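Local coordinates for pfam DUF1093 family protein (Bacillus subtilis, PDB 3NPP) that is of unknown function but belongs to the DUF1093 family, is made with a signal sequence and forms a two-chain assembly, at residues A[26-32]-A[43-49]; A[6-10]-A[61-65]. All blocks are in the same frame, centred on the assembly; numbering follows the deposited sequence.

Overall arrangement
From the N terminus, the chain first passes residues 6-10, which lead into strand 9-15, the first strand of a three-stranded antiparallel sheet. It then builds a second antiparallel sheet, whose strands 27-35 and 41-48 form the hairpin of contact 1 (26-32 with 43-49), before returning as strand 57-63 to lie beside strand 9-15 in contact 2 (6-10 with 61-65). Contact 1, a local closure, is therefore nested inside the long loop that contact 2 closes. The two centres lie about 18 Å apart, with nearest atoms about 7 Å apart. Contact 1 pairs two strands of the second sheet, contact 2 the ends of two strands of the first, and the second subunit touches both.

Contact 1. Residues A[26-32]-A[43-49]; sequences GGTEYTL and EVTFFAG. With SO4 (sulfate ion), chain I.
This contact is the paired arms of an antiparallel beta hairpin, strands 27-35 and 41-48, in one of the two small sheets of the DUF1093 domain. The strand axes of 27-32 and 43-48 approach to 4.7 Å at 155°, and both backbones are extended. Thr28-Ala48, Tyr30-Phe46 and Leu32-Val44 are hydrogen-bonded pairs: Thr28 N to Ala48 O and Ala48 N to Thr28 O are each 2.9 Å, Tyr30 N to Phe46 O 2.9 Å, Phe46 N to Tyr30 O 3.0 Å, and Leu32 N to Val44 O and Val44 N to Leu32 O each 3.0 Å. Glu29-Phe47 and Thr31-Thr45 are non-hydrogen-bonded pairs, with CA atoms 4.5 and 4.3 Å apart.

On the buried face, Phe46 (chi1 p) turns its ring under Tyr30 (chi1 m), whose CB makes a CH-pi contact 4.0 Å from the Phe46 ring centroid; Leu32 CD1 meets the edge of that ring, 4.0 Å from Phe46 CE1. The more exposed face suits the polar Thr31, Thr45 and Glu29: Thr31 OG1 and Thr45 OG1 hydrogen-bond at 2.8 Å, and Glu29 CG lies 3.9 Å from the centroid of the Phe47 ring (chi1 m), which covers Glu29's aliphatic part and packs on Pro5 of the second subunit. Gly26, at positive phi, weakly donates its N-H to sulfate O4 (N to O4 2.9 Å).

Val44 and Phe46 pack against strands 57-63 and 66-73, Ala48 against Trp70 of the latter and Leu32 against strand 9-15, while strand 21-23 flanks 27-35 and a strand of the second subunit pairs in parallel with Glu43 and Val44.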
ATOM      1  N   GLY A  26       3.898  19.852  13.198  1.00 31.19           N
ATOM      2  CA  GLY A  26       5.256  19.330  13.146  1.00 29.55           C
ATOM      3  C   GLY A  26       5.732  18.688  11.855  1.00 28.63           C
ATOM      4  O   GLY A  26       6.731  17.986  11.872  1.00 28.80           O
ATOM      5  N   GLY A  27       5.027  18.915  10.743  1.00 27.86           N
ATOM      6  CA  GLY A  27       5.358  18.277   9.458  1.00 26.26           C
ATOM      7  C   GLY A  27       5.939  19.243   8.442  1.00 25.94           C
ATOM      8  O   GLY A  27       5.676  20.462   8.491  1.00 27.46           O
ATOM      9  N   THR A  28       6.683  18.696   7.498  1.00 24.81           N
ATOM     10  CA  THR A  28       7.170  19.431   6.335  1.00 24.63           C
ATOM     11  C   THR A  28       6.874  18.568   5.103  1.00 23.55           C
ATOM     12  O   THR A  28       7.285  17.423   5.043  1.00 23.24           O
ATOM     13  CB  THR A  28       8.657  19.765   6.480  1.00 24.97           C
ATOM     14  OG1 THR A  28       8.849  20.518   7.686  1.00 27.30           O
ATOM     15  CG2 THR A  28       9.184  20.595   5.279  1.00 24.28           C
ATOM     16  N   GLU A  29       6.127  19.127   4.154  1.00 22.95           N
ATOM     17  CA  GLU A  29       5.778  18.466   2.913  1.00 22.55           C
ATOM     18  C   GLU A  29       6.788  18.826   1.813  1.00 22.98           C
ATOM     19  O   GLU A  29       7.197  19.971   1.734  1.00 23.15           O
ATOM     20  CB  GLU A  29       4.411  18.952   2.484  1.00 23.53           C
ATOM     21  CG  GLU A  29       3.828  18.169   1.308  1.00 24.07           C
ATOM     22  CD  GLU A  29       2.404  18.540   0.992  1.00 29.97           C
ATOM     23  OE1 GLU A  29       1.861  19.480   1.636  1.00 27.83           O
ATOM     24  OE2 GLU A  29       1.811  17.840   0.111  1.00 31.54           O
ATOM     25  N   TYR A  30       7.155  17.855   0.969  1.00 22.47           N
ATOM     26  CA  TYR A  30       7.955  18.101  -0.243  1.00 23.69           C
ATOM     27  C   TYR A  30       7.252  17.430  -1.393  1.00 23.66           C
ATOM     28  O   TYR A  30       6.746  16.333  -1.218  1.00 23.33           O
ATOM     29  CB  TYR A  30       9.365  17.510  -0.107  1.00 24.08           C
ATOM     30  CG  TYR A  30      10.153  18.151   0.997  1.00 24.90           C
ATOM     31  CD1 TYR A  30      10.080  17.667   2.298  1.00 24.41           C
ATOM     32  CD2 TYR A  30      10.952  19.268   0.752  1.00 25.41           C
ATOM     33  CE1 TYR A  30      10.822  18.284   3.339  1.00 26.33           C
ATOM     34  CE2 TYR A  30      11.662  19.878   1.776  1.00 26.89           C
ATOM     35  CZ  TYR A  30      11.586  19.378   3.067  1.00 25.54           C
ATOM     36  OH  TYR A  30      12.267  20.011   4.094  1.00 28.73           O
ATOM     37  N   THR A  31       7.162  18.106  -2.534  1.00 24.39           N
ATOM     38  CA  THR A  31       6.723  17.491  -3.794  1.00 24.93           C
ATOM     39  C   THR A  31       7.837  17.703  -4.797  1.00 26.23           C
ATOM     40  O   THR A  31       8.074  18.829  -5.220  1.00 26.31           O
ATOM     41  CB  THR A  31       5.419  18.091  -4.306  1.00 26.29           C
ATOM     42  OG1 THR A  31       4.360  17.771  -3.400  1.00 26.57           O
ATOM     43  CG2 THR A  31       5.066  17.522  -5.705  1.00 26.60           C
ATOM     44  N   LEU A  32       8.528  16.624  -5.155  1.00 26.85           N
ATOM     45  CA  LEU A  32       9.760  16.698  -5.902  1.00 28.33           C
ATOM     46  C   LEU A  32       9.717  15.724  -7.067  1.00 29.89           C
ATOM     47  O   LEU A  32       9.044  14.697  -6.985  1.00 28.30           O
ATOM     48  CB  LEU A  32      10.934  16.346  -4.979  1.00 28.08           C
ATOM     49  CG  LEU A  32      11.165  17.254  -3.757  1.00 27.43           C
ATOM     50  CD1 LEU A  32      12.170  16.647  -2.823  1.00 25.73           C
ATOM     51  CD2 LEU A  32      11.609  18.638  -4.206  1.00 26.39           C
ATOM     52  N   GLU A  43       7.035  11.719  -9.860  1.00 30.69           N
ATOM     53  CA  GLU A  43       6.759  12.825  -8.941  1.00 30.44           C
ATOM     54  C   GLU A  43       6.359  12.202  -7.638  1.00 27.97           C
ATOM     55  O   GLU A  43       5.518  11.325  -7.617  1.00 27.86           O
ATOM     56  CB  GLU A  43       5.645  13.713  -9.487  1.00 32.62           C
ATOM     57  CG  GLU A  43       5.400  15.031  -8.653  1.00 37.42           C
ATOM     58  CD  GLU A  43       4.006  15.622  -8.895  1.00 44.05           C
ATOM     59  OE1 GLU A  43       3.837  16.320  -9.915  1.00 47.42           O
ATOM     60  OE2 GLU A  43       3.074  15.358  -8.070  1.00 49.52           O
ATOM     61  N   VAL A  44       6.960  12.653  -6.542  1.00 26.25           N
ATOM     62  CA  VAL A  44       6.658  12.106  -5.234  1.00 25.37           C
ATOM     63  C   VAL A  44       6.325  13.249  -4.257  1.00 25.46           C
ATOM     64  O   VAL A  44       7.027  14.245  -4.211  1.00 26.04           O
ATOM     65  CB  VAL A  44       7.820  11.198  -4.734  1.00 25.14           C
ATOM     66  CG1 VAL A  44       9.162  11.946  -4.671  1.00 24.74           C
ATOM     67  CG2 VAL A  44       7.460  10.553  -3.406  1.00 24.35           C
ATOM     68  N   THR A  45       5.218  13.096  -3.541  1.00 24.39           N
ATOM     69  CA  THR A  45       4.834  13.922  -2.423  1.00 23.94           C
ATOM     70  C   THR A  45       5.020  13.102  -1.157  1.00 23.03           C
ATOM     71  O   THR A  45       4.503  12.013  -1.067  1.00 23.92           O
ATOM     72  CB  THR A  45       3.383  14.332  -2.550  1.00 25.04           C
ATOM     73  OG1 THR A  45       3.270  15.217  -3.653  1.00 24.57           O
ATOM     74  CG2 THR A  45       2.860  15.023  -1.288  1.00 25.13           C
ATOM     75  N   PHE A  46       5.765  13.633  -0.197  1.00 21.50           N
ATOM     76  CA  PHE A  46       6.020  12.963   1.036  1.00 20.95           C
ATOM     77  C   PHE A  46       6.208  13.984   2.153  1.00 21.91           C
ATOM     78  O   PHE A  46       6.387  15.195   1.887  1.00 21.61           O
ATOM     79  CB  PHE A  46       7.239  12.070   0.900  1.00 21.06           C
ATOM     80  CG  PHE A  46       8.532  12.822   0.628  1.00 21.52           C
ATOM     81  CD1 PHE A  46       8.875  13.197  -0.660  1.00 21.59           C
ATOM     82  CD2 PHE A  46       9.394  13.146   1.669  1.00 21.60           C
ATOM     83  CE1 PHE A  46      10.043  13.860  -0.896  1.00 23.59           C
ATOM     84  CE2 PHE A  46      10.561  13.834   1.439  1.00 21.09           C
ATOM     85  CZ  PHE A  46      10.898  14.183   0.177  1.00 22.75           C
ATOM     86  N   PHE A  47       6.170  13.500   3.391  1.00 21.99           N
ATOM     87  CA  PHE A  47       6.247  14.367   4.578  1.00 23.16           C
ATOM     88  C   PHE A  47       7.364  13.891   5.490  1.00 23.39           C
ATOM     89  O   PHE A  47       7.568  12.693   5.624  1.00 23.38           O
ATOM     90  CB  PHE A  47       4.930  14.367   5.346  1.00 23.16           C
ATOM     91  CG  PHE A  47       3.790  14.939   4.582  1.00 24.60           C
ATOM     92  CD1 PHE A  47       3.123  14.173   3.630  1.00 24.73           C
ATOM     93  CD2 PHE A  47       3.354  16.232   4.818  1.00 25.80           C
ATOM     94  CE1 PHE A  47       2.061  14.696   2.905  1.00 24.04           C
ATOM     95  CE2 PHE A  47       2.289  16.758   4.109  1.00 27.01           C
ATOM     96  CZ  PHE A  47       1.640  15.982   3.150  1.00 26.68           C
ATOM     97  N   ALA A  48       8.089  14.823   6.105  1.00 23.32           N
ATOM     98  CA  ALA A  48       9.058  14.491   7.145  1.00 23.72           C
ATOM     99  C   ALA A  48       8.664  15.219   8.415  1.00 24.71           C
ATOM    100  O   ALA A  48       8.048  16.280   8.361  1.00 26.58           O
ATOM    101  CB  ALA A  48      10.485  14.879   6.697  1.00 23.09           C
ATOM    102  N   GLY A  49       9.033  14.657   9.563  1.00 25.71           N
ATOM    103  CA  GLY A  49       8.794  15.273  10.871  1.00 26.23           C
ATOM    104  C   GLY A  49       9.755  16.381  11.252  1.00 28.56           C
ATOM    105  O   GLY A  49       9.700  16.865  12.390  1.00 28.03           O
TER
HETATM  106  S   SO4 I 209       3.167  23.204  14.539  1.00 50.87           S
HETATM  107  O1  SO4 I 209       2.990  23.165  13.114  1.00 53.34           O
HETATM  108  O2  SO4 I 209       3.659  24.501  14.930  1.00 52.95           O
HETATM  109  O3  SO4 I 209       1.895  22.931  15.193  1.00 52.80           O
HETATM  110  O4  SO4 I 209       4.193  22.225  14.880  1.00 54.43           O

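Contact 2. Residues A[6-10]-A[61-65]; sequences FIHQQ and KAKGK. With SO4 (sulfate ion), chain O.
Three backbone hydrogen bonds hold this surface contact: Gly64 N to His8 O at 2.9 Å, Gln10 N to Ala62 O at 3.0 Å and Ala62 N to Gln10 O at 2.8 Å. They set an antiparallel register in which Gln10-Ala62 is a hydrogen-bonded pair and Gln9-Lys63 a non-hydrogen-bonded one, CA atoms 4.5 Å apart; the touching parts run 134° apart. A water joins the end of the ladder, donating to His8 O (2.8 Å) and Gly64 O (2.6 Å) and accepting from Gln10 NE2 (2.9 Å), while Gln10 OE1 accepts a hydrogen bond from Asn36 ND2. Gly64 (phi 57°, psi -127°) and Lys65 are the corners of a type II' turn from strand 57-63 into strand 66-73, the first of which suits glycine.

Further out, His8 (chi1 t) donates from ND1 to sulfate O3 (3.0 Å), an ion probably from the crystallisation liquor. Packing is light, made largely by the aliphatic parts of long polar side chains: that of Lys63 meets Ile7 (CB to CG2 4.2 Å) and Gln9 (CE to OE1 3.6 Å), its NZ forming a salt bridge with Glu68, and Gln9 NE2, hydrogen-bonded to Asp11, lies 3.7 Å from Lys61 CD.

Strand 57-63 is central in its sheet, between 9-15 and 66-73, and the second subunit reaches this end, Tyr66 of that chain hydrogen-bonding His8 N and its Phe3 packing on Gln10 and Ala62.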
ATOM      1  N   PHE A   6      -0.564  -8.602  -5.040  1.00 22.38           N
ATOM      2  CA  PHE A   6       0.670  -8.603  -5.890  1.00 22.53           C
ATOM      3  C   PHE A   6       1.408  -7.291  -5.649  1.00 22.54           C
ATOM      4  O   PHE A   6       1.251  -6.330  -6.391  1.00 23.68           O
ATOM      5  CB  PHE A   6       0.355  -8.829  -7.368  1.00 23.69           C
ATOM      6  CG  PHE A   6      -0.648  -9.942  -7.628  1.00 24.47           C
ATOM      7  CD1 PHE A   6      -0.467 -11.210  -7.080  1.00 26.41           C
ATOM      8  CD2 PHE A   6      -1.753  -9.732  -8.438  1.00 24.35           C
ATOM      9  CE1 PHE A   6      -1.374 -12.230  -7.328  1.00 25.01           C
ATOM     10  CE2 PHE A   6      -2.678 -10.755  -8.679  1.00 25.56           C
ATOM     11  CZ  PHE A   6      -2.481 -11.999  -8.133  1.00 25.32           C
ATOM     12  N   ILE A   7       2.166  -7.247  -4.550  1.00 22.14           N
ATOM     13  CA  ILE A   7       2.697  -5.977  -3.998  1.00 21.60           C
ATOM     14  C   ILE A   7       3.985  -5.542  -4.725  1.00 21.32           C
ATOM     15  O   ILE A   7       4.989  -6.228  -4.675  1.00 21.22           O
ATOM     16  CB  ILE A   7       2.987  -6.036  -2.449  1.00 21.00           C
ATOM     17  CG1 ILE A   7       1.818  -6.652  -1.651  1.00 25.50           C
ATOM     18  CG2 ILE A   7       3.289  -4.602  -1.910  1.00 18.80           C
ATOM     19  CD1 ILE A   7       0.470  -5.959  -1.860  1.00 27.85           C
ATOM     20  N   HIS A   8       3.934  -4.376  -5.366  1.00 21.08           N
ATOM     21  CA  HIS A   8       5.019  -3.834  -6.165  1.00 21.30           C
ATOM     22  C   HIS A   8       5.676  -2.722  -5.346  1.00 20.87           C
ATOM     23  O   HIS A   8       5.062  -1.721  -5.083  1.00 21.29           O
ATOM     24  CB  HIS A   8       4.455  -3.267  -7.490  1.00 21.83           C
ATOM     25  CG  HIS A   8       5.488  -2.621  -8.377  1.00 19.84           C
ATOM     26  ND1 HIS A   8       5.145  -1.868  -9.486  1.00 20.77           N
ATOM     27  CD2 HIS A   8       6.842  -2.668  -8.363  1.00 20.00           C
ATOM     28  CE1 HIS A   8       6.249  -1.438 -10.077  1.00 22.21           C
ATOM     29  NE2 HIS A   8       7.291  -1.912  -9.414  1.00 20.22           N
ATOM     30  N   GLN A   9       6.924  -2.913  -4.960  1.00 21.67           N
ATOM     31  CA  GLN A   9       7.675  -1.887  -4.227  1.00 21.46           C
ATOM     32  C   GLN A   9       8.410  -1.005  -5.234  1.00 22.29           C
ATOM     33  O   GLN A   9       9.018  -1.512  -6.175  1.00 22.13           O
ATOM     34  CB  GLN A   9       8.686  -2.531  -3.286  1.00 21.23           C
ATOM     35  CG  GLN A   9       9.593  -1.497  -2.522  1.00 21.13           C
ATOM     36  CD  GLN A   9      10.350  -2.110  -1.349  1.00 21.96           C
ATOM     37  OE1 GLN A   9       9.808  -2.916  -0.611  1.00 24.84           O
ATOM     38  NE2 GLN A   9      11.613  -1.702  -1.168  1.00 19.43           N
ATOM     39  N   GLN A  10       8.416   0.299  -4.985  1.00 22.33           N
ATOM     40  CA  GLN A  10       9.297   1.215  -5.718  1.00 23.67           C
ATOM     41  C   GLN A  10      10.024   2.107  -4.750  1.00 22.93           C
ATOM     42  O   GLN A  10       9.599   2.266  -3.640  1.00 22.79           O
ATOM     43  CB  GLN A  10       8.490   2.001  -6.741  1.00 25.23           C
ATOM     44  CG  GLN A  10       8.151   1.144  -7.963  1.00 26.91           C
ATOM     45  CD  GLN A  10       7.448   1.891  -9.045  1.00 28.63           C
ATOM     46  OE1 GLN A  10       8.075   2.552  -9.847  1.00 30.73           O
ATOM     47  NE2 GLN A  10       6.138   1.760  -9.102  1.00 29.15           N
ATOM     48  N   LYS A  61      10.357   5.272  -0.150  1.00 21.72           N
ATOM     49  CA  LYS A  61       9.915   3.914  -0.454  1.00 20.99           C
ATOM     50  C   LYS A  61       8.401   3.914  -0.567  1.00 21.43           C
ATOM     51  O   LYS A  61       7.705   4.498   0.293  1.00 21.06           O
ATOM     52  CB  LYS A  61      10.366   2.969   0.633  1.00 20.79           C
ATOM     53  CG  LYS A  61       9.998   1.509   0.405  1.00 22.26           C
ATOM     54  CD  LYS A  61      10.531   0.608   1.475  1.00 24.80           C
ATOM     55  CE  LYS A  61       9.777   0.720   2.793  1.00 25.02           C
ATOM     56  NZ  LYS A  61      10.464  -0.040   3.882  1.00 21.09           N
ATOM     57  N   ALA A  62       7.898   3.258  -1.616  1.00 21.24           N
ATOM     58  CA  ALA A  62       6.496   3.194  -1.910  1.00 21.85           C
ATOM     59  C   ALA A  62       6.095   1.762  -2.131  1.00 22.42           C
ATOM     60  O   ALA A  62       6.917   0.924  -2.511  1.00 21.71           O
ATOM     61  CB  ALA A  62       6.162   4.038  -3.141  1.00 22.80           C
ATOM     62  N   LYS A  63       4.836   1.471  -1.831  1.00 23.20           N
ATOM     63  CA  LYS A  63       4.173   0.212  -2.209  1.00 24.22           C
ATOM     64  C   LYS A  63       3.016   0.620  -3.076  1.00 24.04           C
ATOM     65  O   LYS A  63       2.177   1.422  -2.639  1.00 24.94           O
ATOM     66  CB  LYS A  63       3.645  -0.527  -0.979  1.00 24.89           C
ATOM     67  CG  LYS A  63       4.638  -0.722   0.135  1.00 28.27           C
ATOM     68  CD  LYS A  63       5.807  -1.614  -0.216  1.00 32.12           C
ATOM     69  CE  LYS A  63       6.847  -1.630   0.940  1.00 33.67           C
ATOM     70  NZ  LYS A  63       6.238  -2.165   2.225  1.00 29.85           N
ATOM     71  N   GLY A  64       2.953   0.092  -4.287  1.00 24.71           N
ATOM     72  CA  GLY A  64       2.046   0.617  -5.311  1.00 26.45           C
ATOM     73  C   GLY A  64       2.362   2.099  -5.518  1.00 26.85           C
ATOM     74  O   GLY A  64       3.538   2.467  -5.673  1.00 26.83           O
ATOM     75  N   LYS A  65       1.338   2.946  -5.415  1.00 27.55           N
ATOM     76  CA  LYS A  65       1.515   4.398  -5.502  1.00 28.95           C
ATOM     77  C   LYS A  65       1.590   5.102  -4.135  1.00 28.10           C
ATOM     78  O   LYS A  65       1.684   6.337  -4.098  1.00 28.54           O
ATOM     79  CB  LYS A  65       0.420   5.031  -6.387  1.00 30.68           C
ATOM     80  CG  LYS A  65      -0.911   5.184  -5.725  1.00 34.43           C
TER
HETATM   81  S   SO4 O 212       1.364  -2.850  -9.665  0.75 32.30           S
HETATM   82  O1  SO4 O 212       0.292  -2.381 -10.538  0.75 30.30           O
HETATM   83  O2  SO4 O 212       2.106  -3.937 -10.376  0.75 28.97           O
HETATM   84  O3  SO4 O 212       2.201  -1.670  -9.406  0.75 27.41           O
HETATM   85  O4  SO4 O 212       0.745  -3.388  -8.432  0.75 20.88           O
HETATM   86  O   HOH W   1       5.090   0.600  -6.669  1.00 41.39           O